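Local coordinates for XRE-family like protein (PDB 3F6W) that probably binds DNA through a helix-turn-helix domain, as a putative XRE-family transcriptional regulator, at residues Q13-L18 with S75-M80. Sequence-based numbering, arbitrary orientation.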
# COMPACT_ATOMS: atom_id res chain seq x y z
N GLN A 13 -2.74 6.94 1.34
CA GLN A 13 -4.03 6.83 2.03
C GLN A 13 -3.83 6.62 3.53
O GLN A 13 -4.59 7.17 4.34
CB GLN A 13 -4.89 5.74 1.41
CG GLN A 13 -5.40 6.10 0.01
CD GLN A 13 -6.53 7.12 0.03
OE1 GLN A 13 -6.53 8.08 -0.74
NE2 GLN A 13 -7.50 6.91 0.92
N ALA A 14 -2.80 5.85 3.89
CA ALA A 14 -2.47 5.62 5.30
C ALA A 14 -2.07 6.93 5.97
O ALA A 14 -2.48 7.21 7.09
CB ALA A 14 -1.35 4.56 5.43
N LEU A 15 -1.28 7.74 5.27
CA LEU A 15 -0.96 9.07 5.78
C LEU A 15 -2.23 9.91 6.02
O LEU A 15 -2.35 10.56 7.06
CB LEU A 15 0.01 9.81 4.85
CG LEU A 15 0.53 11.13 5.40
CD1 LEU A 15 1.20 10.91 6.74
CD2 LEU A 15 1.50 11.76 4.41
N LEU A 16 -3.17 9.90 5.07
CA LEU A 16 -4.42 10.62 5.31
C LEU A 16 -5.18 10.08 6.54
O LEU A 16 -5.76 10.85 7.31
CB LEU A 16 -5.34 10.58 4.08
CG LEU A 16 -4.87 11.31 2.82
CD1 LEU A 16 -5.97 11.25 1.76
CD2 LEU A 16 -4.46 12.77 3.12
N ASP A 17 -5.19 8.76 6.68
CA ASP A 17 -5.81 8.09 7.83
C ASP A 17 -5.19 8.63 9.12
O ASP A 17 -5.90 9.03 10.06
CB ASP A 17 -5.59 6.57 7.70
CG ASP A 17 -6.45 5.73 8.65
OD1 ASP A 17 -7.39 6.27 9.29
OD2 ASP A 17 -6.19 4.49 8.74
N LEU A 18 -3.86 8.66 9.18
CA LEU A 18 -3.16 9.19 10.35
C LEU A 18 -3.46 10.65 10.60
O LEU A 18 -3.58 11.07 11.76
CB LEU A 18 -1.65 8.98 10.24
CG LEU A 18 -1.21 7.50 10.26
CD1 LEU A 18 0.24 7.36 9.81
CD2 LEU A 18 -1.43 6.88 11.65
N SER A 75 7.93 9.62 10.26
CA SER A 75 8.75 8.54 10.78
C SER A 75 7.91 7.32 11.13
O SER A 75 8.28 6.18 10.85
CB SER A 75 9.52 9.02 12.01
OG SER A 75 10.50 9.96 11.63
N LYS A 76 6.77 7.59 11.74
CA LYS A 76 5.83 6.56 12.12
C LYS A 76 5.27 5.86 10.90
O LYS A 76 5.16 4.64 10.86
CB LYS A 76 4.70 7.17 12.93
CG LYS A 76 3.51 6.27 13.15
CD LYS A 76 2.47 7.01 13.96
CE LYS A 76 3.14 7.79 15.08
NZ LYS A 76 2.17 8.51 15.94
N LEU A 77 4.90 6.64 9.89
CA LEU A 77 4.40 6.06 8.66
C LEU A 77 5.44 5.14 8.03
O LEU A 77 5.13 4.03 7.63
CB LEU A 77 4.00 7.16 7.68
CG LEU A 77 3.46 6.67 6.34
CD1 LEU A 77 2.02 6.20 6.50
CD2 LEU A 77 3.56 7.75 5.29
N GLU A 78 6.68 5.61 7.98
CA GLU A 78 7.73 4.84 7.35
C GLU A 78 8.04 3.57 8.12
O GLU A 78 8.41 2.55 7.53
CB GLU A 78 8.98 5.69 7.16
CG GLU A 78 8.79 6.76 6.10
CD GLU A 78 10.09 7.25 5.52
OE1 GLU A 78 11.05 7.43 6.30
OE2 GLU A 78 10.14 7.47 4.29
N ALA A 79 7.85 3.62 9.43
CA ALA A 79 8.12 2.47 10.29
C ALA A 79 7.20 1.30 9.93
O ALA A 79 7.45 0.16 10.33
CB ALA A 79 7.94 2.85 11.74
N MSE A 80 6.16 1.59 9.16
CA MSE A 80 5.16 0.58 8.83
C MSE A 80 5.57 -0.35 7.69
O MSE A 80 4.96 -1.40 7.48
CB MSE A 80 3.82 1.24 8.55
CG MSE A 80 3.20 1.80 9.80
SE MSE A 80 1.63 2.86 9.42
CE MSE A 80 1.08 3.18 11.26
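With CG anti to its backbone N (chi1 180°), Leu77 reaches straight out of helix 70-78 toward helix 3-26, whereas Leu18 holds CG anti to its carbonyl carbon (chi1 -66°), and the two side chains cross obliquely, with Leu18 CD1 against Leu77 CD1. The forked end of Leu77 does most of the touching. Its CD1 fits between Ala14 and Leu18, one helical turn apart, lying 3.9 Å from Ala14 CB and 3.9 Å from Leu18 CD1. The same methyl lies against the backbone, where Leu77 CD1 approaches Leu15 N to 3.8 Å, consistent with the small side chain at Ala14. The other branch, Leu77 CD2, rests against Leu15 CB at 4.1 Å. Three residues after Leu77, the extended selenomethionine Met80 brings its terminal CE alongside Leu18 CD2, a looser touch at 4.5 Å. Leu73, a turn earlier on helix 70-78, continues the packing against Leu15 and Leu18, while Ala3 of the second subunit packs on Ala14 and Met80. The last helix of the chain is thereby joined to the first chiefly by methyl and methylene groups, an apolar contact whose specificity probably rests on the fit of surfaces, since no polar pair links the segments.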